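Local coordinates for protein molinate hydrolase (PDB 4UB9) that hydrolyses the thiocarbamate herbicide molinate, as a zinc-binding member of the amidohydrolase superfamily, at residues Ala129-Leu134 / His477-Ser482; Gly40-Asp45 / Gly86-Pro91; Gly178-Gly183 / Ala206-Gly211; Leu370-Gly375 / Gly398-Val403. One frame throughout, in Å; residues are numbered along the deposited sequence.

Interaction 1: Ala129-Leu134 / His477-Ser482; sequences AAQIAL and HGLPLS
Gln-131 on helix 122-135 meets Leu-481 in the loop that follows strand 472-473, and the side-chain amide of the glutamine carries the polar part of the contact. Its OE1 accepts the backbone N-H of Leu-481, with OE1 to N at 2.9 Å and an angle of 158° at the hydrogen; the donor stands 28° from the plane of the amide carbonyl. The same OE1 lies 3.2 Å from Pro-480 CA, so the oxygen rests against the proline as well as bonding beyond it. CG is anti to the carbonyl carbon of Gln-131 (chi1 -70°) and the chain runs extended past it, which carries the amide from the helix to the loop backbone.

Leu-479 packs beside this bond. Its CD1 comes to 3.4 Å from the backbone O of Gln-131 and to 4.1 Å from Leu-134 CB, while CD2 lies 4.1 Å from Gln-131 CB. One residue after the glutamine, Ile-132 CG1 touches Pro-480 CD at 4.2 Å. This is how the chain beyond strand 472-473 comes back onto helix 122-135 of the amidohydrolase fold, away from the zinc site. The peptide before Pro-480 is cis, and it bends the loop between the two leucines.

Farther out, Gln-131 NE2 donates to the backbone O of Glu-164, which helps fix the rotation of the amide. Arg-135 NH2 bonds to Leu-479 O.

Interaction 2: Gly40-Asp45 / Gly86-Pro91; sequences GGTLID and GKWILP
Thr-42 O accepts the N-H of Ile-89 at 2.8 Å from the N, with 175° at the hydrogen, and Trp-88 CA makes a CA-H...O contact with the same oxygen. Two more backbone bonds flank it: Thr-42 N to Lys-87 O at 2.9 Å and Ile-44 N to Ile-89 O at 2.8 Å. Thr-42 thus pairs with Trp-88 and Leu-43 with Ile-89 in parallel register, although the axes of the short strands 41-43 and 88-91 diverge by 39°. The pairing puts strand 41-43 on strand 88-95, which also pairs antiparallel with strand 447-450, so the N-terminal and C-terminal parts of the chain share one sheet.

Side chains sort by face. On that of Thr-42 and Trp-88 the two lie side by side: Thr-42 CB sits over the five-membered ring, 4.0 Å from its centroid and 25° off the normal, a CH-pi contact. On the other face Leu-43 CD1 meets Ile-89 CG2 at 4.0 Å, and Ile-89 CD1 reaches Gly-41 CA at 3.9 Å, where a side chain would have little room. Gly-40 and Gly-41 both face Thr-55, forming a G1 beta bulge at the corner where the chain changes sheets. Past the paired residues, Pro-91 CG abuts Asp-45 O at 3.4 Å.

Interaction 3: Gly178-Gly183 / Ala206-Gly211; sequences GGPFTG and AMFEVG
Pro-180 and Phe-208 cross at about a right angle, and the proline's CD and CG do the touching. CD lies 3.6 Å from Phe-208 CD2, and CG lies 3.9 Å from CE2, so the proline comes obliquely onto the CD2-CE2 part of the ring. The CG of Phe-208 stands anti to its carbonyl carbon (chi1 -76°), which turns the ring from helix 198-209 toward the proline; the ring also stacks with Trp-145.

One residue on, Glu-209 approaches the same loop with a different chemistry. Its chain is extended beyond CG, and the carboxylate comes to the backbone of the two glycines. OE2 accepts the N-H of Gly-179 with OE2 to N at 3.0 Å and an angle of 148° at the hydrogen, using the anti lone pair, the one turned away from OE1. Gly-178 CA lies 3.6 Å from OE2, and Glu-209 CG lies 4.0 Å from Gly-179 CA, a close fit of the carboxylate arm against the glycine backbone.

Residues Gly-179 to Thr-182 form a type I beta turn, and Asp-205 of the same helix takes the N-H of Phe-181 on its OD1. The turn belongs to the loop after strand 174-175 of the amidohydrolase barrel, near the zinc site but not touching it. An alanine in place of Glu-209 would probably leave the Gly-179 N-H without this acceptor and open a gap beside the turn. Two acidic side chains, Asp-205 and Glu-209, thus each take a backbone N-H of the turn, a polar hold complementing the apolar pairing of Pro-180 with Phe-208.

Interaction 4: Leu370-Gly375 / Gly398-Val403; sequences LGTDAG and GEDHFV
Asp-400, in the first turn of helix 400-410, reaches across to Thr-372 and Ala-374. Starting at CB, the methylene lies 3.6 Å from Ala-374 CB and 3.8 Å from Thr-372 CG2, so it rests against two methyl groups on the loop side. CG then sits between the backbone N and the carbonyl carbon (chi1 56°), and the carboxylate divides its oxygens. OD1 turns back to its own segment and accepts the N-H of Gly-398 at 2.9 Å from the N. OD2 accepts the hydroxyl of Thr-372, with OG1 to OD2 at 2.5 Å, on the anti side and 18° out of the carboxylate plane; Asn-95 ND2 adds a weak bond to OD2.

Thr-372 OG1 is itself the acceptor for Ala-374 N at 3.1 Å, an ST turn in the loop after strand 368-370 of the barrel. Alongside, Leu-370 CD2 touches His-401 CB at 4.0 Å.

Replacing Asp-400 with an alanine would probably take from the Thr-372 hydroxyl its short bond, leaving the weak one to Asn-97 O, and leave the Gly-398 N-H without this acceptor. The buried carboxylate is thus met by donors at both oxygens, which would be expected to favour its charged form while joining the helix start to the loop.

How the interactions relate
Interaction 2 closes first, joining residues 40-45 to 86-91 across a span of strands and loops without helix, and it is complete before the others begin. Interaction 1 then opens at 129-134 and closes only at 477-482, a loop of 342 intervening residues. Interactions 3 and 4 both fall within that long loop, one after the other, each closing a short loop of 22 residues; no pair crosses. Interaction 2 pairs strand 41-43 with strand 88-95, interactions 3 and 4 tie barrel loops to helices 198-209 and 400-410, and interaction 1 brings the C-terminal chain back to helix 122-135. Interactions 1 and 4 touch, Ile-132 CG2 lying 4.1 Å from Gly-398 CA.

Interaction 1: Ala129-Leu134 / His477-Ser482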
loop_
_atom_site.group_PDB
_atom_site.type_symbol
_atom_site.label_atom_id
_atom_site.label_comp_id
_atom_site.label_asym_id
_atom_site.label_seq_id
_atom_site.Cartn_x
_atom_site.Cartn_y
_atom_site.Cartn_z
ATOM N N ALA A 129 -19.967 15.033 22.789
ATOM C CA ALA A 129 -18.634 15.651 22.837
ATOM C C ALA A 129 -18.685 17.032 23.507
ATOM O O ALA A 129 -17.783 17.406 24.265
ATOM C CB ALA A 129 -18.048 15.774 21.457
ATOM N N ALA A 130 -19.760 17.768 23.238
ATOM C CA ALA A 130 -19.971 19.067 23.888
ATOM C C ALA A 130 -20.147 18.913 25.412
ATOM O O ALA A 130 -19.730 19.755 26.201
ATOM C CB ALA A 130 -21.179 19.748 23.301
ATOM N N GLN A 131 -20.785 17.821 25.810
ATOM C CA GLN A 131 -20.986 17.513 27.241
ATOM C C GLN A 131 -19.682 17.145 27.898
ATOM O O GLN A 131 -19.445 17.490 29.045
ATOM C CB GLN A 131 -21.998 16.396 27.420
ATOM C CG GLN A 131 -23.390 16.855 27.070
ATOM C CD GLN A 131 -24.377 15.702 26.959
ATOM O OE1 GLN A 131 -24.141 14.606 27.424
ATOM N NE2 GLN A 131 -25.473 15.972 26.328
ATOM N N ILE A 132 -18.836 16.444 27.166
ATOM C CA ILE A 132 -17.526 16.114 27.678
ATOM C C ILE A 132 -16.644 17.353 27.844
ATOM O O ILE A 132 -15.848 17.439 28.758
ATOM C CB ILE A 132 -16.850 15.088 26.786
ATOM C CG1 ILE A 132 -17.553 13.750 26.995
ATOM C CG2 ILE A 132 -15.365 14.955 27.114
ATOM C CD1 ILE A 132 -17.046 12.646 26.108
ATOM N N ALA A 133 -16.817 18.336 26.977
ATOM C CA ALA A 133 -16.100 19.594 27.143
ATOM C C ALA A 133 -16.596 20.288 28.413
ATOM O O ALA A 133 -15.801 20.732 29.234
ATOM C CB ALA A 133 -16.289 20.485 25.941
ATOM N N LEU A 134 -17.919 20.323 28.546
ATOM C CA LEU A 134 -18.595 20.909 29.702
ATOM C C LEU A 134 -18.153 20.261 31.029
ATOM O O LEU A 134 -17.877 20.947 32.030
ATOM C CB LEU A 134 -20.087 20.801 29.556
ATOM C CG LEU A 134 -20.928 21.545 30.594
ATOM C CD1 LEU A 134 -20.551 23.006 30.707
ATOM C CD2 LEU A 134 -22.414 21.426 30.269
ATOM N N HIS A 477 -20.078 15.748 36.833
ATOM C CA HIS A 477 -19.619 14.368 36.940
ATOM C C HIS A 477 -20.574 13.335 36.336
ATOM O O HIS A 477 -20.164 12.243 36.000
ATOM C CB HIS A 477 -19.297 14.005 38.384
ATOM C CG HIS A 477 -17.997 14.574 38.842
ATOM N ND1 HIS A 477 -17.899 15.475 39.881
ATOM C CD2 HIS A 477 -16.743 14.416 38.358
ATOM C CE1 HIS A 477 -16.639 15.838 40.029
ATOM N NE2 HIS A 477 -15.918 15.209 39.118
ATOM N N GLY A 478 -21.838 13.676 36.175
ATOM C CA GLY A 478 -22.785 12.775 35.486
ATOM C C GLY A 478 -22.810 12.889 33.946
ATOM O O GLY A 478 -23.761 12.437 33.305
ATOM N N LEU A 479 -21.811 13.557 33.357
ATOM C CA LEU A 479 -21.771 13.794 31.899
ATOM C C LEU A 479 -20.814 12.844 31.271
ATOM O O LEU A 479 -19.793 12.543 31.852
ATOM C CB LEU A 479 -21.309 15.196 31.567
ATOM C CG LEU A 479 -22.221 16.329 31.998
ATOM C CD1 LEU A 479 -21.513 17.654 31.760
ATOM C CD2 LEU A 479 -23.547 16.302 31.267
ATOM N N PRO A 480 -21.109 12.386 30.067
ATOM C CA PRO A 480 -22.259 12.758 29.249
ATOM C C PRO A 480 -23.477 12.001 29.675
ATOM O O PRO A 480 -23.369 10.912 30.221
ATOM C CB PRO A 480 -21.833 12.326 27.823
ATOM C CG PRO A 480 -20.943 11.156 28.071
ATOM C CD PRO A 480 -20.208 11.458 29.351
ATOM N N LEU A 481 -24.629 12.563 29.372
ATOM C CA LEU A 481 -25.900 12.004 29.822
ATOM C C LEU A 481 -26.194 10.649 29.232
ATOM O O LEU A 481 -26.676 9.787 29.930
ATOM C CB LEU A 481 -27.054 12.944 29.480
ATOM C CG LEU A 481 -27.010 14.308 30.230
ATOM C CD1 LEU A 481 -28.219 15.147 29.815
ATOM C CD2 LEU A 481 -26.943 14.151 31.747
ATOM N N SER A 482 -25.937 10.449 27.942
ATOM C CA SER A 482 -26.147 9.131 27.319
ATOM C C SER A 482 -24.934 8.718 26.549
ATOM O O SER A 482 -24.808 9.006 25.363
ATOM C CB SER A 482 -27.330 9.134 26.381
ATOM O OG SER A 482 -28.439 9.734 27.008
#

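Interaction 2: Gly40-Asp45 / Gly86-Pro91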
loop_
_atom_site.group_PDB
_atom_site.type_symbol
_atom_site.label_atom_id
_atom_site.label_comp_id
_atom_site.label_asym_id
_atom_site.label_seq_id
_atom_site.Cartn_x
_atom_site.Cartn_y
_atom_site.Cartn_z
ATOM N N GLY A 40 -18.160 34.279 48.130
ATOM C CA GLY A 40 -17.069 34.360 49.091
ATOM C C GLY A 40 -15.808 33.677 48.644
ATOM O O GLY A 40 -15.042 33.148 49.456
ATOM N N GLY A 41 -15.554 33.738 47.343
ATOM C CA GLY A 41 -14.317 33.163 46.790
ATOM C C GLY A 41 -13.390 34.208 46.203
ATOM O O GLY A 41 -13.760 35.366 46.047
ATOM N N THR A 42 -12.154 33.793 45.951
ATOM C CA THR A 42 -11.189 34.613 45.227
ATOM C C THR A 42 -11.559 34.662 43.725
ATOM O O THR A 42 -11.538 33.648 43.037
ATOM C CB THR A 42 -9.763 34.087 45.430
ATOM O OG1 THR A 42 -9.489 34.029 46.835
ATOM C CG2 THR A 42 -8.743 35.021 44.769
ATOM N N LEU A 43 -11.891 35.859 43.249
ATOM C CA LEU A 43 -12.293 36.063 41.869
ATOM C C LEU A 43 -11.120 36.314 40.908
ATOM O O LEU A 43 -10.291 37.232 41.105
ATOM C CB LEU A 43 -13.267 37.214 41.750
ATOM C CG LEU A 43 -13.724 37.533 40.303
ATOM C CD1 LEU A 43 -14.622 36.446 39.759
ATOM C CD2 LEU A 43 -14.468 38.856 40.257
ATOM N N ILE A 44 -11.064 35.472 39.876
ATOM C CA ILE A 44 -10.146 35.645 38.728
ATOM C C ILE A 44 -11.062 35.838 37.563
ATOM O O ILE A 44 -11.633 34.870 37.052
ATOM C CB ILE A 44 -9.244 34.437 38.498
ATOM C CG1 ILE A 44 -8.330 34.216 39.713
ATOM C CG2 ILE A 44 -8.412 34.647 37.246
ATOM C CD1 ILE A 44 -7.384 33.029 39.624
ATOM N N ASP A 45 -11.301 37.095 37.202
ATOM C CA ASP A 45 -12.478 37.439 36.351
ATOM C C ASP A 45 -12.265 37.325 34.829
ATOM O O ASP A 45 -13.209 37.441 34.051
ATOM C CB ASP A 45 -13.015 38.846 36.694
ATOM C CG ASP A 45 -12.019 39.960 36.404
ATOM O OD1 ASP A 45 -10.801 39.701 36.171
ATOM O OD2 ASP A 45 -12.456 41.109 36.417
ATOM N N GLY A 86 -12.643 29.802 50.440
ATOM C CA GLY A 86 -11.413 29.065 50.241
ATOM C C GLY A 86 -11.187 28.585 48.826
ATOM O O GLY A 86 -10.341 27.767 48.566
ATOM N N LYS A 87 -11.949 29.131 47.909
ATOM C CA LYS A 87 -11.975 28.648 46.550
ATOM C C LYS A 87 -11.799 29.757 45.525
ATOM O O LYS A 87 -11.856 30.930 45.828
ATOM C CB LYS A 87 -13.253 27.865 46.294
ATOM C CG LYS A 87 -13.261 26.530 47.009
ATOM C CD LYS A 87 -14.551 25.764 46.823
ATOM C CE LYS A 87 -14.568 24.541 47.716
ATOM N NZ LYS A 87 -15.027 23.327 47.010
ATOM N N TRP A 88 -11.514 29.358 44.309
ATOM C CA TRP A 88 -11.291 30.289 43.231
ATOM C C TRP A 88 -12.430 30.258 42.226
ATOM O O TRP A 88 -12.912 29.229 41.839
ATOM C CB TRP A 88 -9.951 30.030 42.581
ATOM C CG TRP A 88 -8.815 30.483 43.426
ATOM C CD1 TRP A 88 -8.068 31.615 43.257
ATOM C CD2 TRP A 88 -8.280 29.817 44.570
ATOM N NE1 TRP A 88 -7.097 31.696 44.233
ATOM C CE2 TRP A 88 -7.201 30.598 45.044
ATOM C CE3 TRP A 88 -8.596 28.632 45.232
ATOM C CZ2 TRP A 88 -6.452 30.242 46.163
ATOM C CZ3 TRP A 88 -7.848 28.269 46.345
ATOM C CH2 TRP A 88 -6.785 29.080 46.801
ATOM N N ILE A 89 -12.849 31.447 41.844
ATOM C CA ILE A 89 -13.932 31.646 40.907
ATOM C C ILE A 89 -13.389 32.181 39.571
ATOM O O ILE A 89 -12.836 33.285 39.512
ATOM C CB ILE A 89 -14.958 32.656 41.419
ATOM C CG1 ILE A 89 -15.529 32.188 42.757
ATOM C CG2 ILE A 89 -16.082 32.808 40.398
ATOM C CD1 ILE A 89 -16.346 33.248 43.484
ATOM N N LEU A 90 -13.589 31.395 38.514
ATOM C CA LEU A 90 -13.149 31.740 37.143
ATOM C C LEU A 90 -14.327 31.833 36.193
ATOM O O LEU A 90 -15.425 31.321 36.508
ATOM C CB LEU A 90 -12.173 30.727 36.610
ATOM C CG LEU A 90 -10.721 30.841 37.074
ATOM C CD1 LEU A 90 -10.571 30.523 38.570
ATOM C CD2 LEU A 90 -9.835 29.913 36.266
ATOM N N PRO A 91 -14.126 32.472 35.011
ATOM C CA PRO A 91 -15.206 32.474 34.051
ATOM C C PRO A 91 -15.340 31.092 33.502
ATOM O O PRO A 91 -14.415 30.305 33.580
ATOM C CB PRO A 91 -14.725 33.434 32.959
ATOM C CG PRO A 91 -13.482 34.070 33.480
ATOM C CD PRO A 91 -12.940 33.147 34.492
#

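Interaction 3: Gly178-Gly183 / Ala206-Gly211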
loop_
_atom_site.group_PDB
_atom_site.type_symbol
_atom_site.label_atom_id
_atom_site.label_comp_id
_atom_site.label_asym_id
_atom_site.label_seq_id
_atom_site.Cartn_x
_atom_site.Cartn_y
_atom_site.Cartn_z
ATOM N N GLY A 178 -10.414 18.865 1.318
ATOM C CA GLY A 178 -11.200 17.646 1.068
ATOM C C GLY A 178 -11.763 17.038 2.355
ATOM O O GLY A 178 -11.376 17.408 3.461
ATOM N N GLY A 179 -12.694 16.121 2.175
ATOM C CA GLY A 179 -13.331 15.407 3.268
ATOM C C GLY A 179 -12.430 14.283 3.753
ATOM O O GLY A 179 -11.321 14.088 3.242
ATOM N N PRO A 180 -12.908 13.535 4.738
ATOM C CA PRO A 180 -12.088 12.523 5.444
ATOM C C PRO A 180 -11.673 11.336 4.609
ATOM O O PRO A 180 -10.778 10.611 5.019
ATOM C CB PRO A 180 -12.979 12.071 6.600
ATOM C CG PRO A 180 -14.378 12.433 6.162
ATOM C CD PRO A 180 -14.245 13.671 5.329
ATOM N N PHE A 181 -12.262 11.127 3.439
ATOM C CA PHE A 181 -11.812 9.987 2.589
ATOM C C PHE A 181 -11.125 10.474 1.303
ATOM O O PHE A 181 -11.098 9.840 0.289
ATOM C CB PHE A 181 -12.928 9.015 2.388
ATOM C CG PHE A 181 -13.438 8.504 3.688
ATOM C CD1 PHE A 181 -12.599 7.768 4.504
ATOM C CD2 PHE A 181 -14.698 8.863 4.165
ATOM C CE1 PHE A 181 -13.034 7.353 5.753
ATOM C CE2 PHE A 181 -15.113 8.454 5.402
ATOM C CZ PHE A 181 -14.281 7.690 6.190
ATOM N N THR A 182 -10.410 11.542 1.509
ATOM C CA THR A 182 -9.739 12.322 0.501
ATOM C C THR A 182 -8.234 12.271 0.832
ATOM O O THR A 182 -7.831 11.774 1.863
ATOM C CB THR A 182 -10.319 13.732 0.677
ATOM O OG1 THR A 182 -11.291 13.968 -0.323
ATOM C CG2 THR A 182 -9.332 14.742 0.724
ATOM N N GLY A 183 -7.412 12.799 -0.044
ATOM C CA GLY A 183 -5.966 12.886 0.188
ATOM C C GLY A 183 -5.565 13.664 1.417
ATOM O O GLY A 183 -4.487 13.445 2.013
ATOM N N ALA A 206 -19.185 14.119 1.186
ATOM C CA ALA A 206 -20.181 15.171 0.839
ATOM C C ALA A 206 -20.751 15.854 2.065
ATOM O O ALA A 206 -20.940 17.068 2.079
ATOM C CB ALA A 206 -21.293 14.597 0.008
ATOM N N MET A 207 -20.965 15.120 3.138
ATOM C CA MET A 207 -21.507 15.795 4.339
ATOM C C MET A 207 -20.473 16.681 5.076
ATOM O O MET A 207 -20.846 17.618 5.782
ATOM C CB MET A 207 -22.224 14.830 5.284
ATOM C CG MET A 207 -21.361 13.989 6.188
ATOM S SD MET A 207 -22.338 13.260 7.536
ATOM C CE MET A 207 -20.907 12.638 8.445
ATOM N N PHE A 208 -19.181 16.421 4.900
ATOM C CA PHE A 208 -18.161 17.351 5.410
ATOM C C PHE A 208 -17.860 18.527 4.471
ATOM O O PHE A 208 -17.711 19.668 4.909
ATOM C CB PHE A 208 -16.855 16.611 5.752
ATOM C CG PHE A 208 -16.944 15.841 7.024
ATOM C CD1 PHE A 208 -16.731 16.462 8.244
ATOM C CD2 PHE A 208 -17.318 14.514 7.012
ATOM C CE1 PHE A 208 -16.832 15.747 9.427
ATOM C CE2 PHE A 208 -17.429 13.801 8.179
ATOM C CZ PHE A 208 -17.181 14.407 9.392
ATOM N N GLU A 209 -17.709 18.226 3.185
ATOM C CA GLU A 209 -17.263 19.239 2.203
ATOM C C GLU A 209 -18.339 20.258 1.878
ATOM O O GLU A 209 -18.058 21.440 1.699
ATOM C CB GLU A 209 -16.824 18.582 0.912
ATOM C CG GLU A 209 -15.524 17.787 0.998
ATOM C CD GLU A 209 -15.179 17.104 -0.318
ATOM O OE1 GLU A 209 -15.893 17.313 -1.305
ATOM O OE2 GLU A 209 -14.198 16.340 -0.380
ATOM N N VAL A 210 -19.575 19.768 1.805
ATOM C CA VAL A 210 -20.744 20.546 1.348
ATOM C C VAL A 210 -20.390 21.462 0.183
ATOM O O VAL A 210 -20.628 22.658 0.215
ATOM C CB VAL A 210 -21.439 21.338 2.472
ATOM C CG1 VAL A 210 -22.103 20.365 3.424
ATOM C CG2 VAL A 210 -20.457 22.168 3.251
ATOM N N GLY A 211 -19.849 20.852 -0.867
ATOM C CA GLY A 211 -19.510 21.563 -2.096
ATOM C C GLY A 211 -18.287 22.455 -2.001
ATOM O O GLY A 211 -17.957 23.135 -2.960
#

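Interaction 4: Leu370-Gly375 / Gly398-Val403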
loop_
_atom_site.group_PDB
_atom_site.type_symbol
_atom_site.label_atom_id
_atom_site.label_comp_id
_atom_site.label_asym_id
_atom_site.label_seq_id
_atom_site.Cartn_x
_atom_site.Cartn_y
_atom_site.Cartn_z
ATOM N N LEU A 370 -6.126 29.860 23.159
ATOM C CA LEU A 370 -6.113 28.436 23.419
ATOM C C LEU A 370 -6.956 27.715 22.373
ATOM O O LEU A 370 -8.132 28.043 22.152
ATOM C CB LEU A 370 -6.641 28.115 24.827
ATOM C CG LEU A 370 -6.611 26.641 25.280
ATOM C CD1 LEU A 370 -6.520 26.587 26.797
ATOM C CD2 LEU A 370 -7.844 25.847 24.834
ATOM N N GLY A 371 -6.369 26.665 21.817
ATOM C CA GLY A 371 -7.079 25.734 20.929
ATOM C C GLY A 371 -6.275 24.479 20.732
ATOM O O GLY A 371 -5.065 24.504 20.832
ATOM N N THR A 372 -6.959 23.368 20.464
ATOM C CA THR A 372 -6.301 22.045 20.535
ATOM C C THR A 372 -6.524 21.029 19.425
ATOM O O THR A 372 -5.824 20.038 19.365
ATOM C CB THR A 372 -6.771 21.319 21.808
ATOM O OG1 THR A 372 -8.197 21.205 21.766
ATOM C CG2 THR A 372 -6.340 22.101 23.062
ATOM N N ASP A 373 -7.525 21.249 18.595
ATOM C CA ASP A 373 -7.932 20.298 17.565
ATOM C C ASP A 373 -8.543 19.090 18.223
ATOM O O ASP A 373 -8.698 18.058 17.599
ATOM C CB ASP A 373 -6.753 19.877 16.632
ATOM C CG ASP A 373 -6.613 20.752 15.337
ATOM O OD1 ASP A 373 -7.621 21.333 14.860
ATOM O OD2 ASP A 373 -5.473 20.856 14.801
ATOM N N ALA A 374 -8.877 19.197 19.501
ATOM C CA ALA A 374 -9.247 17.996 20.254
ATOM C C ALA A 374 -10.614 17.493 19.926
ATOM O O ALA A 374 -11.512 18.254 19.526
ATOM C CB ALA A 374 -9.130 18.233 21.739
ATOM N N GLY A 375 -10.775 16.202 20.117
ATOM C CA GLY A 375 -12.052 15.521 19.854
ATOM C C GLY A 375 -12.299 14.415 20.847
ATOM O O GLY A 375 -11.431 14.023 21.593
ATOM N N GLY A 398 -11.799 17.383 26.716
ATOM C CA GLY A 398 -12.244 17.380 28.121
ATOM C C GLY A 398 -11.104 17.645 29.067
ATOM O O GLY A 398 -11.321 18.044 30.188
ATOM N N GLU A 399 -9.903 17.317 28.615
ATOM C CA GLU A 399 -8.643 17.574 29.326
ATOM C C GLU A 399 -7.575 18.300 28.507
ATOM O O GLU A 399 -6.568 18.744 29.051
ATOM C CB GLU A 399 -8.008 16.247 29.719
ATOM C CG GLU A 399 -8.824 15.470 30.736
ATOM C CD GLU A 399 -8.088 14.254 31.281
ATOM O OE1 GLU A 399 -6.869 14.321 31.518
ATOM O OE2 GLU A 399 -8.753 13.243 31.509
ATOM N N ASP A 400 -7.822 18.403 27.213
ATOM C CA ASP A 400 -6.920 19.030 26.269
ATOM C C ASP A 400 -6.564 20.501 26.635
ATOM O O ASP A 400 -5.435 20.918 26.468
ATOM C CB ASP A 400 -7.553 19.010 24.898
ATOM C CG ASP A 400 -8.960 19.695 24.877
ATOM O OD1 ASP A 400 -9.858 19.331 25.686
ATOM O OD2 ASP A 400 -9.161 20.610 24.038
ATOM N N HIS A 401 -7.542 21.242 27.132
ATOM C CA HIS A 401 -7.316 22.604 27.589
ATOM C C HIS A 401 -6.367 22.688 28.809
ATOM O O HIS A 401 -5.501 23.585 28.863
ATOM C CB HIS A 401 -8.616 23.366 27.826
ATOM C CG HIS A 401 -9.513 22.756 28.848
ATOM N ND1 HIS A 401 -9.863 21.427 28.845
ATOM C CD2 HIS A 401 -10.240 23.322 29.839
ATOM C CE1 HIS A 401 -10.712 21.186 29.828
ATOM N NE2 HIS A 401 -10.960 22.320 30.447
ATOM N N PHE A 402 -6.526 21.774 29.774
ATOM C CA PHE A 402 -5.618 21.705 30.932
ATOM C C PHE A 402 -4.198 21.430 30.482
ATOM O O PHE A 402 -3.263 22.103 30.842
ATOM C CB PHE A 402 -6.013 20.616 31.928
ATOM C CG PHE A 402 -7.426 20.726 32.468
ATOM C CD1 PHE A 402 -7.949 21.926 32.928
ATOM C CD2 PHE A 402 -8.235 19.590 32.538
ATOM C CE1 PHE A 402 -9.255 22.006 33.393
ATOM C CE2 PHE A 402 -9.534 19.670 33.040
ATOM C CZ PHE A 402 -10.050 20.882 33.451
ATOM N N VAL A 403 -4.065 20.510 29.565
ATOM C CA VAL A 403 -2.759 20.178 29.013
ATOM C C VAL A 403 -2.124 21.348 28.262
ATOM O O VAL A 403 -0.893 21.562 28.301
ATOM C CB VAL A 403 -2.856 18.950 28.079
ATOM C CG1 VAL A 403 -1.513 18.642 27.408
ATOM C CG2 VAL A 403 -3.322 17.738 28.883
#